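Local atomic coordinates of protein-S-isoprenylcysteine O-methyltransferase (Tribolium castaneum, PDB entry 5V7P), a protein that catalyses the post-translational methyl esterification of isoprenylated C-terminal cysteines of proteins, with S-adenosyl-L-methionine as the methyl donor. Residues V171-K174 against T175-T179; S211-G214 against W215-S219. All coordinates share one frame; numbering follows the deposited sequence.

Interaction 1: residues V171-K174 against T175-T179; sequences VLRK and TAILT. With MPG ([(Z)-octadec-9-enyl] (2R)-2,3-bis(oxidanyl)propanoate), chain R; MPG ([(Z)-octadec-9-enyl] (2R)-2,3-bis(oxidanyl)propanoate), chain B.
Thr175 turns its hydroxyl back onto the preceding turn of its own helix, where OG1 lies 2.6 Å from Leu172 O and 2.8 Å from Val171 O. The hydroxyl has one proton for these two carbonyls. With chi1 at 55°, OG1 sits between the backbone N and the carbonyl carbon, close against both acceptors, while CG2 faces the lipid 3.8 Å from C6 of one bound MPG (chain B). Val171 O is also taken by Thr175 N at 3.0 Å, and Leu172 O by Ala176 N at 3.1 Å, so both carbonyls have a backbone donor whichever one the hydroxyl serves. Arg173 O and Lys174 O receive Ile177 N and Leu178 N in turn. One turn on, Thr175 O is gripped twice, by Thr179 N and by Thr179 OG1, the hydroxyl coming in at 2.8 Å from above the carbonyl plane. With an alanine in place of Thr175, the Val171 and Leu172 carbonyls would probably lose the hydroxyl between them, and a gap would be likely to open where CG2 meets the lipid chain. The charged ends look elsewhere: Lys174 NZ forms salt bridges with Glu170 and Glu106, and Arg173 NH2 shares Glu106. Around the helix from them, Val171 CG1 rests 3.4 Å from C9 of a second MPG (chain R), whose C11 lies 3.7 Å from Leu172 CG. A threonine hydroxyl turned back to a carbonyl three or four residues earlier is a common intrahelical bond, frequent in membrane helices such as helix 156-180.

Interaction 2: residues S211-G214 against W215-S219; sequences SYVG and WFYWS. With SAH (S-adenosyl-L-homocysteine), chain C; MPG ([(Z)-octadec-9-enyl] (2R)-2,3-bis(oxidanyl)propanoate), chain D; D10 (decane), chain G.
Tyr212 O accepts Phe216 N at 2.7 Å near the start of transmembrane helix 210-225, whose first turn grips the carboxylate of S-adenosyl-L-homocysteine. Ser211 N bonds to OXT of this ligand, while O, the ligand's other carboxylate oxygen, takes both Ser211 OG at 2.6 Å and Tyr212 N at 3.1 Å. These amides belong to the N-terminal end of a helix, so its dipole would also be expected to stabilise the negative group. The same oxygen stands 3.4 Å above one face of the Tyr212 ring, offset toward the rim, and Tyr212 OH is bonded to Glu250 and Arg246. This is the tight part, closed further by the Phe243 ring stacked on Tyr212. Next to it, Gly214 brings no side chain; its carbonyl O accepts Trp218 N and touches Trp218 CB. Trp215, with CG swung away from its backbone N (chi1 -159°), lays one indole face against a lipid, CZ2 lying 3.3 Å from C10 of MPG (chain D). The helix is less enclosed at Tyr217, which is partly exposed, with its OH 3.2 Å from C10 of a decane. One face of its ring is covered by Phe216, with CD2 over the centre, while Val213 runs alongside, pointing the same way. At the ring edge, Val213 CG1 lies in the ring plane, 4.0 Å from Tyr217 CD2.

In the fold
Interaction 1 comes first along the chain, in helix 156-180, and is complete before interaction 2 opens on helix 210-225; both belong to the region shared by isoprenylcysteine carboxyl methyltransferases. Their centres are 11 Å apart, and the two transmembrane helices touch directly between them. Leu172 CD1 packs 3.6 Å from Val213 CG1, and the Arg173 guanidinium comes against Trp215, with CZ 3.2 Å from CE3, while Arg173 CD also approaches Ser211 O. Helix 156-180 thus backs the helix turn that holds the cofactor product. Lipid chains border Val171, Leu172, Thr175, Leu178 and Thr179, while residues 211-219 reach from the S-adenosyl-L-methionine site into another lipid pocket.

Interaction 1: residues V171-K174 against T175-T179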
ATOM      1  N   VAL A 171       3.318  -4.184  14.889  1.00 23.77           N
ATOM      2  CA  VAL A 171       4.661  -4.387  15.423  1.00 29.52           C
ATOM      3  C   VAL A 171       5.464  -5.282  14.489  1.00 27.09           C
ATOM      4  O   VAL A 171       6.613  -4.980  14.149  1.00 26.24           O
ATOM      5  CB  VAL A 171       4.588  -4.967  16.848  1.00 33.83           C
ATOM      6  CG1 VAL A 171       5.984  -5.288  17.381  1.00 38.17           C
ATOM      7  CG2 VAL A 171       3.891  -3.983  17.777  1.00 28.73           C
ATOM      8  N   LEU A 172       4.868  -6.393  14.052  1.00 25.15           N
ATOM      9  CA  LEU A 172       5.544  -7.269  13.102  1.00 24.07           C
ATOM     10  C   LEU A 172       5.973  -6.494  11.865  1.00 21.50           C
ATOM     11  O   LEU A 172       7.117  -6.607  11.408  1.00 23.64           O
ATOM     12  CB  LEU A 172       4.621  -8.427  12.707  1.00 27.89           C
ATOM     13  CG  LEU A 172       5.256  -9.760  12.289  1.00 26.28           C
ATOM     14  CD1 LEU A 172       4.310 -10.529  11.375  1.00 21.03           C
ATOM     15  CD2 LEU A 172       6.617  -9.594  11.628  1.00 27.06           C
ATOM     16  N   ARG A 173       5.063  -5.685  11.318  1.00 25.71           N
ATOM     17  CA  ARG A 173       5.332  -4.964  10.078  1.00 26.50           C
ATOM     18  C   ARG A 173       6.506  -4.006  10.241  1.00 28.14           C
ATOM     19  O   ARG A 173       7.482  -4.060   9.482  1.00 23.02           O
ATOM     20  CB  ARG A 173       4.073  -4.210   9.642  1.00 28.77           C
ATOM     21  CG  ARG A 173       4.243  -3.356   8.392  1.00 27.51           C
ATOM     22  CD  ARG A 173       3.484  -3.929   7.228  1.00 34.53           C
ATOM     23  NE  ARG A 173       4.097  -3.556   5.956  1.00 41.98           N
ATOM     24  CZ  ARG A 173       3.773  -2.484   5.240  1.00 35.07           C
ATOM     25  NH1 ARG A 173       4.402  -2.235   4.100  1.00 23.70           N
ATOM     26  NH2 ARG A 173       2.818  -1.664   5.653  1.00 54.56           N
ATOM     27  N   LYS A 174       6.421  -3.109  11.224  1.00 21.05           N
ATOM     28  CA  LYS A 174       7.441  -2.075  11.370  1.00 28.37           C
ATOM     29  C   LYS A 174       8.794  -2.674  11.735  1.00 27.82           C
ATOM     30  O   LYS A 174       9.835  -2.187  11.280  1.00 20.77           O
ATOM     31  CB  LYS A 174       7.000  -1.048  12.410  1.00 22.35           C
ATOM     32  CG  LYS A 174       6.283   0.159  11.818  1.00 32.09           C
ATOM     33  CD  LYS A 174       5.062  -0.244  10.998  1.00 31.45           C
ATOM     34  CE  LYS A 174       4.410   0.965  10.351  1.00 32.36           C
ATOM     35  NZ  LYS A 174       3.202   0.596   9.555  1.00 35.55           N
ATOM     36  N   THR A 175       8.804  -3.729  12.552  1.00 28.45           N
ATOM     37  CA  THR A 175      10.060  -4.412  12.842  1.00 29.95           C
ATOM     38  C   THR A 175      10.700  -4.938  11.567  1.00 23.44           C
ATOM     39  O   THR A 175      11.914  -4.805  11.371  1.00 23.92           O
ATOM     40  CB  THR A 175       9.829  -5.551  13.834  1.00 27.55           C
ATOM     41  OG1 THR A 175       8.813  -6.429  13.336  1.00 50.11           O
ATOM     42  CG2 THR A 175       9.417  -5.001  15.188  1.00 23.94           C
ATOM     43  N   ALA A 176       9.898  -5.535  10.683  1.00 22.33           N
ATOM     44  CA  ALA A 176      10.431  -6.026   9.417  1.00 22.38           C
ATOM     45  C   ALA A 176      11.074  -4.901   8.615  1.00 17.48           C
ATOM     46  O   ALA A 176      12.167  -5.069   8.063  1.00 28.05           O
ATOM     47  CB  ALA A 176       9.319  -6.694   8.606  1.00 15.76           C
ATOM     48  N   ILE A 177      10.413  -3.741   8.545  1.00 28.71           N
ATOM     49  CA  ILE A 177      10.965  -2.617   7.794  1.00 23.22           C
ATOM     50  C   ILE A 177      12.297  -2.184   8.392  1.00 19.50           C
ATOM     51  O   ILE A 177      13.259  -1.902   7.668  1.00 23.42           O
ATOM     52  CB  ILE A 177       9.957  -1.451   7.752  1.00 22.12           C
ATOM     53  CG1 ILE A 177       8.668  -1.895   7.054  1.00 27.81           C
ATOM     54  CG2 ILE A 177      10.557  -0.246   7.029  1.00 24.20           C
ATOM     55  CD1 ILE A 177       7.540  -0.879   7.115  1.00 27.20           C
ATOM     56  N   LEU A 178      12.374  -2.123   9.723  1.00 26.20           N
ATOM     57  CA  LEU A 178      13.629  -1.770  10.380  1.00 28.67           C
ATOM     58  C   LEU A 178      14.693  -2.836  10.148  1.00 21.35           C
ATOM     59  O   LEU A 178      15.863  -2.513   9.915  1.00 32.65           O
ATOM     60  CB  LEU A 178      13.395  -1.565  11.876  1.00 27.25           C
ATOM     61  CG  LEU A 178      12.788  -0.223  12.286  1.00 39.86           C
ATOM     62  CD1 LEU A 178      11.706  -0.408  13.343  1.00 34.48           C
ATOM     63  CD2 LEU A 178      13.877   0.705  12.800  1.00 54.03           C
ATOM     64  N   THR A 179      14.304  -4.112  10.205  1.00 24.31           N
ATOM     65  CA  THR A 179      15.269  -5.192  10.025  1.00 23.26           C
ATOM     66  C   THR A 179      15.793  -5.231   8.595  1.00 30.28           C
ATOM     67  O   THR A 179      16.977  -5.503   8.368  1.00 36.71           O
ATOM     68  CB  THR A 179      14.631  -6.529  10.398  1.00 21.32           C
ATOM     69  OG1 THR A 179      14.093  -6.449  11.723  1.00 29.20           O
ATOM     70  CG2 THR A 179      15.655  -7.654  10.345  1.00 24.62           C
TER
HETATM   71  C2  MPG R 316      14.165  -9.698  16.553  1.00 53.74           C
HETATM   72  C3  MPG R 316      12.950  -8.866  16.952  1.00 56.20           C
HETATM   73  C4  MPG R 316      11.942  -9.777  17.645  1.00 52.20           C
HETATM   74  C5  MPG R 316      10.729  -8.958  18.081  1.00 60.56           C
HETATM   75  C6  MPG R 316       9.734  -8.836  16.929  1.00 55.46           C
HETATM   76  C7  MPG R 316       8.363  -8.444  17.476  1.00 52.47           C
HETATM   77  C8  MPG R 316       7.305  -8.680  16.406  1.00 49.90           C
HETATM   78  C9  MPG R 316       5.924  -8.718  17.068  1.00 45.86           C
HETATM   79  C10 MPG R 316       4.999  -9.627  16.830  1.00 36.58           C
HETATM   80  C11 MPG R 316       5.146 -10.793  15.850  1.00 59.16           C
HETATM   81  C12 MPG R 316       4.837 -12.101  16.566  1.00 61.58           C
HETATM   82  C13 MPG R 316       3.341 -12.171  16.863  1.00 44.14           C
HETATM   83  O1  MPG R 316      16.525  -9.475  16.435  1.00 66.49           O
HETATM   84  C1  MPG R 316      15.332  -8.782  16.201  1.00 48.09           C
HETATM   85  CXD MPG R 316      19.048  -9.427  16.264  1.00 80.30           C
HETATM   86  O2  MPG R 316      19.344 -10.606  15.568  1.00 70.00           O
HETATM   87  C21 MPG R 316      19.054  -9.709  17.765  1.00 69.51           C
HETATM   88  O3  MPG R 316      20.171 -10.491  18.088  1.00 68.04           O
HETATM   89  O4  MPG R 316      17.572  -8.064  15.030  1.00 74.33           O
HETATM   90  CX3 MPG R 316      17.667  -8.920  15.847  1.00 83.26           C
HETATM   91  C2  MPG B 321      15.155  -4.139  14.357  1.00 58.37           C
HETATM   92  C3  MPG B 321      14.813  -4.408  15.824  1.00 51.41           C
HETATM   93  C4  MPG B 321      13.379  -3.978  16.119  1.00 59.63           C
HETATM   94  C5  MPG B 321      12.874  -4.744  17.340  1.00 54.09           C
HETATM   95  C6  MPG B 321      11.710  -3.991  17.984  1.00 48.64           C
HETATM   96  C7  MPG B 321      11.015  -4.903  18.993  1.00 53.61           C
HETATM   97  C8  MPG B 321       9.587  -4.419  19.234  1.00 60.31           C
HETATM   98  C9  MPG B 321       9.222  -4.653  20.700  1.00 65.49           C
HETATM   99  C10 MPG B 321       8.272  -3.963  21.300  1.00 78.76           C
HETATM  100  C11 MPG B 321       7.476  -2.883  20.564  1.00 77.31           C
HETATM  101  C12 MPG B 321       6.177  -2.592  21.316  1.00 68.90           C
HETATM  102  C13 MPG B 321       5.904  -1.089  21.310  1.00 72.32           C
HETATM  103  C14 MPG B 321       4.466  -0.835  21.757  1.00 57.83           C
HETATM  104  O1  MPG B 321      17.180  -3.853  13.124  1.00 60.57           O
HETATM  105  C1  MPG B 321      16.472  -3.375  14.235  1.00 67.52           C
HETATM  106  CXD MPG B 321      19.448  -3.493  12.052  1.00 65.02           C
HETATM  107  O2  MPG B 321      19.803  -2.771  10.907  1.00 76.72           O
HETATM  108  C21 MPG B 321      19.291  -4.970  11.702  1.00 54.55           C
HETATM  109  O3  MPG B 321      20.312  -5.359  10.824  1.00 38.69           O
HETATM  110  O4  MPG B 321      17.892  -1.800  12.554  1.00 81.47           O
HETATM  111  CX3 MPG B 321      18.121  -2.963  12.592  1.00 69.37           C

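Interaction 2: residues S211-G214 against W215-S219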
ATOM      1  N   SER A 211       6.643  -8.408   6.621  1.00 18.21           N
ATOM      2  CA  SER A 211       5.879  -7.173   6.477  1.00 21.95           C
ATOM      3  C   SER A 211       4.518  -7.445   5.847  1.00 16.35           C
ATOM      4  O   SER A 211       3.526  -6.802   6.203  1.00 13.37           O
ATOM      5  CB  SER A 211       6.668  -6.151   5.654  1.00 21.91           C
ATOM      6  OG  SER A 211       6.396  -6.265   4.269  1.00 24.06           O
ATOM      7  N   TYR A 212       4.443  -8.406   4.922  1.00 14.83           N
ATOM      8  CA  TYR A 212       3.148  -8.779   4.361  1.00 16.40           C
ATOM      9  C   TYR A 212       2.319  -9.577   5.359  1.00 20.74           C
ATOM     10  O   TYR A 212       1.088  -9.469   5.366  1.00 26.89           O
ATOM     11  CB  TYR A 212       3.339  -9.576   3.069  1.00 16.11           C
ATOM     12  CG  TYR A 212       4.089  -8.835   1.979  1.00 17.78           C
ATOM     13  CD1 TYR A 212       4.219  -7.451   2.006  1.00 18.90           C
ATOM     14  CD2 TYR A 212       4.669  -9.524   0.922  1.00 12.14           C
ATOM     15  CE1 TYR A 212       4.906  -6.778   1.012  1.00 15.34           C
ATOM     16  CE2 TYR A 212       5.350  -8.858  -0.075  1.00 14.29           C
ATOM     17  CZ  TYR A 212       5.466  -7.486  -0.025  1.00 15.52           C
ATOM     18  OH  TYR A 212       6.149  -6.818  -1.014  1.00 22.99           O
ATOM     19  N   VAL A 213       2.969 -10.378   6.207  1.00 22.68           N
ATOM     20  CA  VAL A 213       2.247 -11.088   7.259  1.00 15.94           C
ATOM     21  C   VAL A 213       1.580 -10.094   8.199  1.00 22.57           C
ATOM     22  O   VAL A 213       0.391 -10.213   8.521  1.00 16.83           O
ATOM     23  CB  VAL A 213       3.197 -12.030   8.023  1.00 15.88           C
ATOM     24  CG1 VAL A 213       2.490 -12.676   9.211  1.00 20.62           C
ATOM     25  CG2 VAL A 213       3.740 -13.104   7.102  1.00 16.80           C
ATOM     26  N   GLY A 214       2.340  -9.100   8.661  1.00 15.07           N
ATOM     27  CA  GLY A 214       1.759  -8.080   9.518  1.00 26.19           C
ATOM     28  C   GLY A 214       0.646  -7.316   8.829  1.00 17.07           C
ATOM     29  O   GLY A 214      -0.417  -7.087   9.408  1.00 20.13           O
ATOM     30  N   TRP A 215       0.871  -6.922   7.574  1.00 22.77           N
ATOM     31  CA  TRP A 215      -0.160  -6.220   6.820  1.00 22.49           C
ATOM     32  C   TRP A 215      -1.392  -7.097   6.633  1.00 18.02           C
ATOM     33  O   TRP A 215      -2.526  -6.628   6.780  1.00 12.91           O
ATOM     34  CB  TRP A 215       0.406  -5.783   5.468  1.00 19.62           C
ATOM     35  CG  TRP A 215      -0.337  -4.657   4.824  1.00 25.09           C
ATOM     36  CD1 TRP A 215      -1.642  -4.312   5.022  1.00 27.83           C
ATOM     37  CD2 TRP A 215       0.187  -3.717   3.879  1.00 36.71           C
ATOM     38  NE1 TRP A 215      -1.963  -3.219   4.256  1.00 25.60           N
ATOM     39  CE2 TRP A 215      -0.857  -2.834   3.545  1.00 30.34           C
ATOM     40  CE3 TRP A 215       1.438  -3.538   3.279  1.00 31.59           C
ATOM     41  CZ2 TRP A 215      -0.691  -1.787   2.640  1.00 40.99           C
ATOM     42  CZ3 TRP A 215       1.602  -2.501   2.382  1.00 35.36           C
ATOM     43  CH2 TRP A 215       0.544  -1.639   2.070  1.00 36.10           C
ATOM     44  N   PHE A 216      -1.184  -8.379   6.320  1.00 19.12           N
ATOM     45  CA  PHE A 216      -2.296  -9.295   6.086  1.00 17.57           C
ATOM     46  C   PHE A 216      -3.213  -9.373   7.299  1.00 22.05           C
ATOM     47  O   PHE A 216      -4.429  -9.167   7.190  1.00 18.88           O
ATOM     48  CB  PHE A 216      -1.746 -10.679   5.727  1.00 21.29           C
ATOM     49  CG  PHE A 216      -2.807 -11.732   5.540  1.00 21.96           C
ATOM     50  CD1 PHE A 216      -3.677 -11.676   4.464  1.00 23.05           C
ATOM     51  CD2 PHE A 216      -2.918 -12.789   6.427  1.00 12.03           C
ATOM     52  CE1 PHE A 216      -4.646 -12.643   4.284  1.00 18.04           C
ATOM     53  CE2 PHE A 216      -3.886 -13.762   6.251  1.00 13.69           C
ATOM     54  CZ  PHE A 216      -4.751 -13.688   5.178  1.00 17.36           C
ATOM     55  N   TYR A 217      -2.650  -9.669   8.471  1.00 15.62           N
ATOM     56  CA  TYR A 217      -3.479  -9.818   9.662  1.00 19.99           C
ATOM     57  C   TYR A 217      -3.987  -8.477  10.170  1.00 18.28           C
ATOM     58  O   TYR A 217      -5.114  -8.396  10.671  1.00 17.44           O
ATOM     59  CB  TYR A 217      -2.700 -10.547  10.754  1.00 17.75           C
ATOM     60  CG  TYR A 217      -2.577 -12.024  10.477  1.00 20.01           C
ATOM     61  CD1 TYR A 217      -3.694 -12.849  10.529  1.00 23.87           C
ATOM     62  CD2 TYR A 217      -1.358 -12.593  10.149  1.00 17.56           C
ATOM     63  CE1 TYR A 217      -3.597 -14.198  10.267  1.00 24.55           C
ATOM     64  CE2 TYR A 217      -1.251 -13.945   9.885  1.00 27.75           C
ATOM     65  CZ  TYR A 217      -2.375 -14.741   9.947  1.00 17.98           C
ATOM     66  OH  TYR A 217      -2.283 -16.088   9.688  1.00 26.29           O
ATOM     67  N   TRP A 218      -3.185  -7.419  10.044  1.00 19.20           N
ATOM     68  CA  TRP A 218      -3.657  -6.090  10.416  1.00 18.82           C
ATOM     69  C   TRP A 218      -4.930  -5.739   9.659  1.00 18.44           C
ATOM     70  O   TRP A 218      -5.909  -5.271  10.250  1.00 17.18           O
ATOM     71  CB  TRP A 218      -2.568  -5.053  10.147  1.00 14.84           C
ATOM     72  CG  TRP A 218      -3.007  -3.643  10.408  1.00 17.45           C
ATOM     73  CD1 TRP A 218      -2.923  -2.966  11.587  1.00 19.40           C
ATOM     74  CD2 TRP A 218      -3.597  -2.736   9.466  1.00 15.19           C
ATOM     75  NE1 TRP A 218      -3.422  -1.695  11.441  1.00 19.75           N
ATOM     76  CE2 TRP A 218      -3.843  -1.529  10.148  1.00 13.85           C
ATOM     77  CE3 TRP A 218      -3.936  -2.826   8.112  1.00 24.55           C
ATOM     78  CZ2 TRP A 218      -4.412  -0.421   9.525  1.00 13.33           C
ATOM     79  CZ3 TRP A 218      -4.502  -1.725   7.495  1.00 21.16           C
ATOM     80  CH2 TRP A 218      -4.736  -0.539   8.202  1.00 18.58           C
ATOM     81  N   SER A 219      -4.939  -5.970   8.345  1.00 20.46           N
ATOM     82  CA  SER A 219      -6.101  -5.596   7.546  1.00 17.00           C
ATOM     83  C   SER A 219      -7.341  -6.361   7.987  1.00 15.61           C
ATOM     84  O   SER A 219      -8.431  -5.785   8.092  1.00 17.99           O
ATOM     85  CB  SER A 219      -5.825  -5.842   6.065  1.00 22.91           C
ATOM     86  OG  SER A 219      -5.626  -7.222   5.790  1.00 30.64           O
TER
HETATM   87  N   SAH C 301       8.417  -9.181   1.162  1.00 23.78           N
HETATM   88  CA  SAH C 301       9.194  -8.621   2.260  1.00 22.99           C
HETATM   89  CB  SAH C 301       9.708  -7.234   1.895  1.00 24.15           C
HETATM   90  CG  SAH C 301       8.644  -6.281   1.359  1.00 24.19           C
HETATM   91  SD  SAH C 301       9.389  -4.759   0.717  1.00 21.82           S
HETATM   92  C   SAH C 301       8.362  -8.553   3.538  1.00 28.54           C
HETATM   93  O   SAH C 301       7.137  -8.683   3.507  1.00 18.10           O
HETATM   94  OXT SAH C 301       8.890  -8.365   4.635  1.00 15.91           O
HETATM   95  C5' SAH C 301       9.625  -5.400  -0.965  1.00 20.06           C
HETATM   96  C4' SAH C 301      11.084  -5.428  -1.406  1.00 23.38           C
HETATM   97  O4' SAH C 301      11.860  -6.152  -0.473  1.00 27.18           O
HETATM   98  C3' SAH C 301      11.220  -6.124  -2.752  1.00 33.18           C
HETATM   99  O3' SAH C 301      11.805  -5.260  -3.700  1.00 27.33           O
HETATM  100  C2' SAH C 301      12.097  -7.333  -2.504  1.00 28.37           C
HETATM  101  O2' SAH C 301      13.084  -7.463  -3.502  1.00 23.51           O
HETATM  102  C1' SAH C 301      12.702  -7.083  -1.125  1.00 27.19           C
HETATM  103  N9  SAH C 301      12.826  -8.304  -0.302  1.00 22.96           N
HETATM  104  C8  SAH C 301      11.871  -9.260  -0.068  1.00 25.75           C
HETATM  105  N7  SAH C 301      12.387 -10.202   0.751  1.00 22.18           N
HETATM  106  C5  SAH C 301      13.658  -9.860   1.047  1.00 21.39           C
HETATM  107  C6  SAH C 301      14.629 -10.466   1.831  1.00 20.50           C
HETATM  108  N6  SAH C 301      14.378 -11.608   2.464  1.00 20.73           N
HETATM  109  N1  SAH C 301      15.864  -9.868   1.945  1.00 18.50           N
HETATM  110  C2  SAH C 301      16.131  -8.685   1.290  1.00 21.16           C
HETATM  111  N3  SAH C 301      15.161  -8.091   0.514  1.00 15.84           N
HETATM  112  C4  SAH C 301      13.946  -8.671   0.395  1.00 20.18           C
HETATM  113  C2  MPG D 325      -9.509  -3.305   1.840  1.00 59.11           C
HETATM  114  C3  MPG D 325      -8.866  -4.545   2.448  1.00 64.24           C
HETATM  115  C4  MPG D 325      -7.473  -4.788   1.875  1.00 56.78           C
HETATM  116  C5  MPG D 325      -6.779  -5.848   2.699  1.00 56.75           C
HETATM  117  C6  MPG D 325      -5.459  -6.203   2.035  1.00 59.90           C
HETATM  118  C7  MPG D 325      -4.471  -5.039   2.021  1.00 61.23           C
HETATM  119  C8  MPG D 325      -3.719  -5.113   0.704  1.00 62.85           C
HETATM  120  C9  MPG D 325      -2.462  -4.254   0.802  1.00 57.83           C
HETATM  121  C10 MPG D 325      -2.280  -3.153   0.111  1.00 62.80           C
HETATM  122  C11 MPG D 325      -3.304  -2.599  -0.881  1.00 60.80           C
HETATM  123  C12 MPG D 325      -3.182  -1.084  -0.933  1.00 55.73           C
HETATM  124  C13 MPG D 325      -1.873  -0.676  -1.599  1.00 58.70           C
HETATM  125  C14 MPG D 325      -1.549   0.748  -1.170  1.00 64.76           C
HETATM  126  C15 MPG D 325      -0.390   1.294  -2.000  1.00 68.36           C
HETATM  127  C16 MPG D 325      -0.760   2.647  -2.603  1.00 63.50           C
HETATM  128  O1  MPG D 325      -9.199  -1.556   3.413  1.00 73.41           O
HETATM  129  C1  MPG D 325      -8.741  -2.030   2.189  1.00 58.69           C
HETATM  130  CXD MPG D 325      -8.546  -0.765   5.703  1.00 51.44           C
HETATM  131  O2  MPG D 325      -8.435  -1.510   6.881  1.00 59.22           O
HETATM  132  C21 MPG D 325      -9.941  -0.124   5.644  1.00 64.55           C
HETATM  133  O3  MPG D 325     -10.757  -0.658   6.648  1.00 52.90           O
HETATM  134  O4  MPG D 325      -7.448  -2.467   4.502  1.00 70.63           O
HETATM  135  CX3 MPG D 325      -8.333  -1.678   4.502  1.00 73.59           C
HETATM  136  C1  D10 G 305       5.225 -21.321   2.564  1.00 30.15           C
HETATM  137  C2  D10 G 305       4.098 -21.612   3.549  1.00 41.53           C
HETATM  138  C3  D10 G 305       4.146 -20.587   4.678  1.00 42.05           C
HETATM  139  C4  D10 G 305       2.830 -20.613   5.453  1.00 33.74           C
HETATM  140  C5  D10 G 305       3.100 -20.193   6.895  1.00 38.39           C
HETATM  141  C6  D10 G 305       1.778 -19.933   7.613  1.00 36.90           C
HETATM  142  C7  D10 G 305       1.967 -20.158   9.112  1.00 43.61           C
HETATM  143  C8  D10 G 305       1.045 -19.225   9.893  1.00 45.01           C
HETATM  144  C9  D10 G 305       1.792 -17.936  10.223  1.00 44.91           C
HETATM  145  C10 D10 G 305       0.804 -16.773  10.278  1.00 22.81           C